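Local structure of glycosyl hydrolase, family 31/fibronectin type III domain protein (Clostridium perfringens, 4UAP) at residues P54-F59 with V127-D132; M87-A92 with E105-T110. The protein belongs to a family 31 glycoside hydrolase, of which this fragment is a family 32 carbohydrate-binding module that binds N-acetylgalactosamine and also carries a bound calcium ion. All coordinates share one frame; numbering follows the deposited sequence. Where two conformers were deposited one is given.

Contact 1 (P54-F59 with V127-D132); sequences PFEMTF and VITALD
F59 and I128 meet on the buried face of the sheet, where CD1 of I128 reaches CE1 of the F59 ring at 3.7 Å, approaching it obliquely. M57 lies beside them: its chain bends at chi3 (-78°) and swings CE back over the neighbouring strand, 4.2 Å from both I128 CG2 and A130 CB. F147, I142 and I145 of the opposing sheet close over this layer, as expected in the beta-sandwich of a family 32 carbohydrate-binding module, where 55-61 and 125-133 are adjacent antiparallel strands. F55-A130 and M57-I128 are hydrogen-bonded pairs, each joined by two N-H...O bonds; M57 N to I128 O and I128 N to M57 O are both 2.8 Å. Between them, in the non-hydrogen-bonded pair E56-T129, CA of T129 turns its hydrogen toward F55 O. E56, T58, V127 and T129 occupy the outer face. CG of E56, anti to the backbone N (chi1 -177°), lies against V127 CG1. Beyond it, the carboxylate accepts a hydrogen bond from a water at 2.7 Å from OE2, and the same water is hydrogen-bonded to T129 OG1, bridging the two strands across their solvent-facing side.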
ATOM      1  N   PRO A  54     -11.882   3.668  -3.081  1.00 16.24           N
ATOM      2  CA  PRO A  54     -10.592   3.740  -2.383  1.00 14.27           C
ATOM      3  C   PRO A  54     -10.397   2.604  -1.382  1.00 13.79           C
ATOM      4  O   PRO A  54     -11.351   2.157  -0.744  1.00 13.50           O
ATOM      5  CB  PRO A  54     -10.663   5.092  -1.661  1.00 11.74           C
ATOM      6  CG  PRO A  54     -12.139   5.282  -1.400  1.00 17.05           C
ATOM      7  CD  PRO A  54     -12.813   4.724  -2.635  1.00 17.59           C
ATOM      8  N   PHE A  55      -9.162   2.141  -1.246  1.00 10.91           N
ATOM      9  CA  PHE A  55      -8.865   1.085  -0.284  1.00  9.59           C
ATOM     10  C   PHE A  55      -7.868   1.587   0.760  1.00 10.22           C
ATOM     11  O   PHE A  55      -6.761   2.010   0.435  1.00  8.21           O
ATOM     12  CB  PHE A  55      -8.322  -0.170  -0.982  1.00  8.50           C
ATOM     13  CG  PHE A  55      -8.053  -1.300  -0.036  1.00 10.97           C
ATOM     14  CD1 PHE A  55      -9.110  -1.989   0.545  1.00  8.93           C
ATOM     15  CD2 PHE A  55      -6.753  -1.663   0.288  1.00  7.60           C
ATOM     16  CE1 PHE A  55      -8.881  -3.022   1.432  1.00 10.11           C
ATOM     17  CE2 PHE A  55      -6.510  -2.693   1.186  1.00  7.32           C
ATOM     18  CZ  PHE A  55      -7.579  -3.377   1.760  1.00  8.06           C
ATOM     19  N   GLU A  56      -8.278   1.520   2.017  1.00  8.77           N
ATOM     20  CA  GLU A  56      -7.525   2.077   3.125  1.00  9.65           C
ATOM     21  C   GLU A  56      -6.718   1.002   3.842  1.00  8.75           C
ATOM     22  O   GLU A  56      -7.255  -0.037   4.238  1.00 10.49           O
ATOM     23  CB  GLU A  56      -8.497   2.760   4.087  1.00 11.17           C
ATOM     24  CG  GLU A  56      -7.890   3.457   5.269  1.00 20.37           C
ATOM     25  CD  GLU A  56      -8.973   3.988   6.204  1.00 26.40           C
ATOM     26  OE1 GLU A  56      -9.411   3.229   7.098  1.00 30.55           O
ATOM     27  OE2 GLU A  56      -9.406   5.143   6.011  1.00 25.30           O
ATOM     28  N   MET A  57      -5.423   1.260   3.995  1.00  6.10           N
ATOM     29  CA  MET A  57      -4.501   0.348   4.661  1.00  7.05           C
ATOM     30  C   MET A  57      -3.909   1.064   5.881  1.00  8.08           C
ATOM     31  O   MET A  57      -3.301   2.127   5.744  1.00  5.96           O
ATOM     32  CB  MET A  57      -3.386  -0.092   3.702  1.00  4.26           C
ATOM     33  CG  MET A  57      -3.845  -0.957   2.515  1.00  7.85           C
ATOM     34  SD  MET A  57      -2.720  -0.910   1.072  1.00  1.82           S
ATOM     35  CE  MET A  57      -3.176   0.663   0.346  1.00  9.23           C
ATOM     36  N   THR A  58      -4.103   0.490   7.064  1.00  5.91           N
ATOM     37  CA  THR A  58      -3.651   1.122   8.300  1.00  6.94           C
ATOM     38  C   THR A  58      -2.424   0.419   8.862  1.00  9.25           C
ATOM     39  O   THR A  58      -2.418  -0.803   9.016  1.00  9.33           O
ATOM     40  CB  THR A  58      -4.757   1.124   9.358  1.00  7.35           C
ATOM     41  OG1 THR A  58      -5.875   1.868   8.858  1.00  7.43           O
ATOM     42  CG2 THR A  58      -4.256   1.751  10.678  1.00  8.48           C
ATOM     43  N   PHE A  59      -1.391   1.201   9.164  1.00  7.14           N
ATOM     44  CA  PHE A  59      -0.140   0.668   9.693  1.00  6.35           C
ATOM     45  C   PHE A  59       0.132   1.259  11.069  1.00  9.40           C
ATOM     46  O   PHE A  59       0.129   2.474  11.243  1.00  8.08           O
ATOM     47  CB  PHE A  59       1.021   0.972   8.748  1.00  4.72           C
ATOM     48  CG  PHE A  59       0.855   0.356   7.379  1.00  6.98           C
ATOM     49  CD1 PHE A  59       0.132   1.011   6.395  1.00  7.40           C
ATOM     50  CD2 PHE A  59       1.390  -0.888   7.096  1.00  6.78           C
ATOM     51  CE1 PHE A  59      -0.038   0.443   5.134  1.00  6.05           C
ATOM     52  CE2 PHE A  59       1.237  -1.461   5.831  1.00  7.86           C
ATOM     53  CZ  PHE A  59       0.512  -0.787   4.857  1.00  5.67           C
ATOM     54  N   VAL A 127      -1.904   5.870   7.735  1.00  6.27           N
ATOM     55  CA  VAL A 127      -2.987   5.302   6.955  1.00  6.56           C
ATOM     56  C   VAL A 127      -2.759   5.662   5.511  1.00  6.07           C
ATOM     57  O   VAL A 127      -2.666   6.840   5.172  1.00  8.20           O
ATOM     58  CB  VAL A 127      -4.361   5.807   7.407  1.00  8.04           C
ATOM     59  CG1 VAL A 127      -5.458   5.157   6.556  1.00 10.80           C
ATOM     60  CG2 VAL A 127      -4.575   5.518   8.904  1.00  6.94           C
ATOM     61  N   ILE A 128      -2.628   4.637   4.678  1.00  6.50           N
ATOM     62  CA  ILE A 128      -2.358   4.809   3.247  1.00  5.48           C
ATOM     63  C   ILE A 128      -3.580   4.403   2.453  1.00  7.15           C
ATOM     64  O   ILE A 128      -4.078   3.294   2.605  1.00  8.28           O
ATOM     65  CB  ILE A 128      -1.158   3.965   2.789  1.00  6.89           C
ATOM     66  CG1 ILE A 128       0.085   4.347   3.602  1.00  8.40           C
ATOM     67  CG2 ILE A 128      -0.924   4.135   1.264  1.00  6.59           C
ATOM     68  CD1 ILE A 128       1.268   3.447   3.392  1.00  9.29           C
ATOM     69  N   THR A 129      -4.076   5.295   1.609  1.00  8.69           N
ATOM     70  CA  THR A 129      -5.271   4.984   0.850  1.00  9.00           C
ATOM     71  C   THR A 129      -4.984   4.978  -0.643  1.00  8.63           C
ATOM     72  O   THR A 129      -4.611   6.002  -1.212  1.00  8.25           O
ATOM     73  CB  THR A 129      -6.406   5.982   1.145  1.00 10.14           C
ATOM     74  OG1 THR A 129      -6.599   6.071   2.561  1.00 13.04           O
ATOM     75  CG2 THR A 129      -7.696   5.498   0.509  1.00 10.94           C
ATOM     76  N   ALA A 130      -5.142   3.810  -1.259  1.00  6.77           N
ATOM     77  CA  ALA A 130      -5.109   3.695  -2.711  1.00 10.74           C
ATOM     78  C   ALA A 130      -6.400   4.286  -3.294  1.00  9.60           C
ATOM     79  O   ALA A 130      -7.497   3.854  -2.948  1.00  8.33           O
ATOM     80  CB  ALA A 130      -4.936   2.237  -3.122  1.00  9.14           C
ATOM     81  N   LEU A 131      -6.254   5.282  -4.163  1.00 10.48           N
ATOM     82  CA  LEU A 131      -7.398   6.027  -4.685  1.00  9.43           C
ATOM     83  C   LEU A 131      -7.755   5.592  -6.095  1.00 12.18           C
ATOM     84  O   LEU A 131      -8.918   5.621  -6.483  1.00 14.34           O
ATOM     85  CB  LEU A 131      -7.114   7.533  -4.682  1.00  8.81           C
ATOM     86  CG  LEU A 131      -6.753   8.130  -3.329  1.00 12.96           C
ATOM     87  CD1 LEU A 131      -6.304   9.577  -3.510  1.00 11.03           C
ATOM     88  CD2 LEU A 131      -7.954   8.032  -2.403  1.00 15.38           C
ATOM     89  N   ASP A 132      -6.744   5.206  -6.867  1.00  9.51           N
ATOM     90  CA  ASP A 132      -6.959   4.786  -8.241  1.00 11.42           C
ATOM     91  C   ASP A 132      -5.908   3.761  -8.652  1.00 12.77           C
ATOM     92  O   ASP A 132      -4.804   3.727  -8.094  1.00 10.08           O
ATOM     93  CB  ASP A 132      -6.911   5.995  -9.177  1.00 13.00           C
ATOM     94  CG  ASP A 132      -7.586   5.734 -10.506  1.00 32.38           C
ATOM     95  OD1 ASP A 132      -8.398   4.783 -10.584  1.00 32.81           O
ATOM     96  OD2 ASP A 132      -7.311   6.484 -11.474  1.00 34.96           O
TER
HETATM   97  O   HOH W   1      -8.819   6.815   4.009  1.00 24.17           O

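Contact 2 (M87-A92 with E105-T110); sequences MKKVKA and EKANIT
I109 lies against the backbone of K88: its CG1, anti to the carbonyl carbon (chi1 -65°), is 3.4 Å from K88 O, while the tip of its side chain turns inward. Its CD1 stands 3.9 Å from both M87 CE and V90 CG1. V90 CG1 also runs alongside CB of K106, the two side chains pointing the same way. On the other face the extended chain of K89 crosses E105. The salt bridge from K89 NZ to E105 OE2 is long, at 3.6 Å, but one water accepts from NZ and donates to E105 OE1, closing the link.

These side chains are set by the antiparallel pairing of the hairpin 87-96/99-106. V90 and K106 exchange two backbone hydrogen bonds, with V90 N lying nearly on the extension of the K106 C=O bond. Past K106 the second strand gives way to loop, and N108 takes up positive backbone angles; the chain returns to the strand through I109 N, which donates to K88 O at 2.9 Å in a nearly straight bond (177°). K88 and K89 together face D132 in a classic beta bulge with the neighbouring strand 125-133. I72 and N74 of the opposite sheet cover M87, and the ammonium of K106 makes a cation-pi contact with Y116. Apolar contact thus comes from I109, M87 and V90 on the side of the sandwich interior, whereas the long K89-E105 pair is probably a weak attraction, relayed in part by the water.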
ATOM      1  N   MET A  87      -1.202   0.525  -8.650  1.00  9.29           N
ATOM      2  CA  MET A  87      -1.678   1.793  -8.109  1.00  7.18           C
ATOM      3  C   MET A  87      -1.304   2.963  -9.040  1.00  8.52           C
ATOM      4  O   MET A  87      -0.213   2.987  -9.622  1.00  8.62           O
ATOM      5  CB  MET A  87      -1.091   2.005  -6.705  1.00  8.92           C
ATOM      6  CG  MET A  87      -1.888   2.961  -5.795  1.00 10.72           C
ATOM      7  SD  MET A  87      -1.273   2.891  -4.084  1.00  8.62           S
ATOM      8  CE  MET A  87       0.438   3.334  -4.322  1.00 10.12           C
ATOM      9  N   LYS A  88      -2.218   3.918  -9.182  1.00  7.94           N
ATOM     10  CA  LYS A  88      -1.990   5.106 -10.000  1.00  9.85           C
ATOM     11  C   LYS A  88      -2.002   6.369  -9.146  1.00  9.44           C
ATOM     12  O   LYS A  88      -1.346   7.354  -9.474  1.00  8.40           O
ATOM     13  CB  LYS A  88      -3.054   5.223 -11.091  1.00 10.26           C
ATOM     14  CG  LYS A  88      -2.811   6.388 -12.053  1.00 15.03           C
ATOM     15  CD  LYS A  88      -3.903   6.496 -13.120  1.00 17.20           C
ATOM     16  CE  LYS A  88      -3.522   7.525 -14.178  1.00 27.13           C
ATOM     17  NZ  LYS A  88      -4.608   7.739 -15.182  1.00 33.85           N
ATOM     18  N   LYS A  89      -2.770   6.333  -8.054  1.00  8.93           N
ATOM     19  CA  LYS A  89      -2.957   7.494  -7.190  1.00  8.84           C
ATOM     20  C   LYS A  89      -3.157   7.072  -5.738  1.00  8.97           C
ATOM     21  O   LYS A  89      -3.891   6.132  -5.444  1.00  7.69           O
ATOM     22  CB  LYS A  89      -4.153   8.321  -7.663  1.00 10.29           C
ATOM     23  CG  LYS A  89      -4.371   9.627  -6.915  1.00  9.17           C
ATOM     24  CD  LYS A  89      -5.473  10.408  -7.629  1.00 19.37           C
ATOM     25  CE  LYS A  89      -6.017  11.550  -6.805  1.00 27.96           C
ATOM     26  NZ  LYS A  89      -7.097  12.258  -7.571  1.00 36.97           N
ATOM     27  N   VAL A  90      -2.512   7.787  -4.832  1.00  7.46           N
ATOM     28  CA  VAL A  90      -2.481   7.384  -3.439  1.00  7.51           C
ATOM     29  C   VAL A  90      -2.472   8.617  -2.569  1.00  9.87           C
ATOM     30  O   VAL A  90      -1.997   9.677  -2.980  1.00  8.99           O
ATOM     31  CB  VAL A  90      -1.233   6.511  -3.136  1.00 10.00           C
ATOM     32  CG1 VAL A  90       0.056   7.323  -3.290  1.00  8.88           C
ATOM     33  CG2 VAL A  90      -1.324   5.846  -1.752  1.00 10.65           C
ATOM     34  N   LYS A  91      -3.012   8.485  -1.368  1.00  7.31           N
ATOM     35  CA  LYS A  91      -2.839   9.524  -0.372  1.00 10.51           C
ATOM     36  C   LYS A  91      -2.434   8.869   0.933  1.00  9.50           C
ATOM     37  O   LYS A  91      -2.569   7.652   1.102  1.00  8.25           O
ATOM     38  CB  LYS A  91      -4.122  10.349  -0.192  1.00 12.72           C
ATOM     39  CG  LYS A  91      -5.313   9.558   0.337  1.00 11.23           C
ATOM     40  CD  LYS A  91      -6.466  10.487   0.732  1.00 14.34           C
ATOM     41  CE  LYS A  91      -7.594   9.685   1.370  1.00 22.26           C
ATOM     42  NZ  LYS A  91      -8.799  10.509   1.667  1.00 25.66           N
ATOM     43  N   ALA A  92      -1.945   9.670   1.868  1.00  7.76           N
ATOM     44  CA  ALA A  92      -1.585   9.123   3.161  1.00  7.46           C
ATOM     45  C   ALA A  92      -1.752  10.164   4.259  1.00  9.17           C
ATOM     46  O   ALA A  92      -1.668  11.372   4.018  1.00  9.82           O
ATOM     47  CB  ALA A  92      -0.160   8.593   3.137  1.00  7.63           C
ATOM     48  N   GLU A 105      -0.897  13.629  -1.403  1.00 13.35           N
ATOM     49  CA  GLU A 105      -1.335  12.695  -2.418  1.00 15.70           C
ATOM     50  C   GLU A 105      -0.270  12.590  -3.486  1.00 19.20           C
ATOM     51  O   GLU A 105       0.404  13.571  -3.796  1.00 17.92           O
ATOM     52  CB  GLU A 105      -2.672  13.159  -3.005  1.00 16.50           C
ATOM     53  CG  GLU A 105      -3.051  12.533  -4.338  1.00 21.56           C
ATOM     54  CD  GLU A 105      -4.217  13.267  -5.006  1.00 35.97           C
ATOM     55  OE1 GLU A 105      -5.276  13.435  -4.354  1.00 33.28           O
ATOM     56  OE2 GLU A 105      -4.065  13.689  -6.178  1.00 34.00           O
ATOM     57  N   LYS A 106      -0.088  11.394  -4.026  1.00 14.67           N
ATOM     58  CA  LYS A 106       0.802  11.227  -5.162  1.00 12.30           C
ATOM     59  C   LYS A 106      -0.009  10.644  -6.302  1.00 15.99           C
ATOM     60  O   LYS A 106      -0.717   9.653  -6.113  1.00 10.40           O
ATOM     61  CB  LYS A 106       1.994  10.345  -4.797  1.00 18.53           C
ATOM     62  CG  LYS A 106       2.984  11.064  -3.870  1.00 20.21           C
ATOM     63  CD  LYS A 106       4.155  10.183  -3.471  1.00 24.92           C
ATOM     64  CE  LYS A 106       4.862  10.750  -2.237  1.00 23.68           C
ATOM     65  NZ  LYS A 106       5.326  12.150  -2.436  1.00 25.76           N
ATOM     66  N   ALA A 107       0.072  11.277  -7.473  1.00 15.39           N
ATOM     67  CA  ALA A 107      -0.769  10.899  -8.611  1.00 12.77           C
ATOM     68  C   ALA A 107       0.058  10.522  -9.838  1.00 12.92           C
ATOM     69  O   ALA A 107       1.268  10.743  -9.869  1.00 12.16           O
ATOM     70  CB  ALA A 107      -1.736  12.037  -8.948  1.00 13.41           C
ATOM     71  N   ASN A 108      -0.607   9.937 -10.838  1.00 12.90           N
ATOM     72  CA  ASN A 108       0.039   9.521 -12.079  0.51 15.28           C
ATOM     73  C   ASN A 108       1.273   8.671 -11.830  1.00 14.47           C
ATOM     74  O   ASN A 108       2.312   8.842 -12.467  1.00 12.18           O
ATOM     75  CB  ASN A 108       0.393  10.747 -12.914  0.51 17.03           C
ATOM     76  CG  ASN A 108      -0.819  11.595 -13.218  0.51 18.65           C
ATOM     77  OD1 ASN A 108      -0.962  12.705 -12.704  0.51 23.85           O
ATOM     78  ND2 ASN A 108      -1.718  11.064 -14.034  0.51 20.04           N
ATOM     79  N   ILE A 109       1.149   7.744 -10.888  1.00 12.66           N
ATOM     80  CA  ILE A 109       2.261   6.885 -10.528  1.00  9.49           C
ATOM     81  C   ILE A 109       2.651   6.013 -11.703  1.00 14.87           C
ATOM     82  O   ILE A 109       1.791   5.362 -12.292  1.00 13.56           O
ATOM     83  CB  ILE A 109       1.913   6.002  -9.315  1.00  9.26           C
ATOM     84  CG1 ILE A 109       1.704   6.890  -8.079  1.00 10.52           C
ATOM     85  CG2 ILE A 109       3.010   4.967  -9.075  1.00  8.80           C
ATOM     86  CD1 ILE A 109       1.028   6.176  -6.913  1.00 11.20           C
ATOM     87  N   THR A 110       3.938   6.007 -12.048  1.00 10.62           N
ATOM     88  CA  THR A 110       4.436   5.154 -13.125  1.00 12.07           C
ATOM     89  C   THR A 110       5.716   4.408 -12.762  1.00 13.39           C
ATOM     90  O   THR A 110       6.228   3.639 -13.571  1.00 13.91           O
ATOM     91  CB  THR A 110       4.730   5.961 -14.421  1.00 20.31           C
ATOM     92  OG1 THR A 110       5.649   7.024 -14.129  1.00 19.98           O
ATOM     93  CG2 THR A 110       3.442   6.535 -15.017  1.00 21.96           C
TER
HETATM   94  O   HOH W   2      -7.568  13.913  -5.751  1.00 40.74           O

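After strands 6-9 and 37-38 the chain enters strand 55-61, half of contact 1, whose partner strand is 125-133; 67 residues separate 54-59 from 127-132. Within that long excursion lies strand 64-74 of the opposing sheet, then strand 87-96, which turns back as 99-106 and makes contact 2 a local hairpin closure. Contact 2 is therefore enclosed by contact 1, and the two do not cross. Strand 125-133 finally inserts between 55-61 and 87-96, joining both contacts in one sheet: K88 N lies 2.8 Å from D132 O, a probable hydrogen bond, while V90 CG2 packs on I128 CG2 at 3.5 Å. Contact 2 thus includes the edge strand 99-106, and contact 1 the sheet's middle.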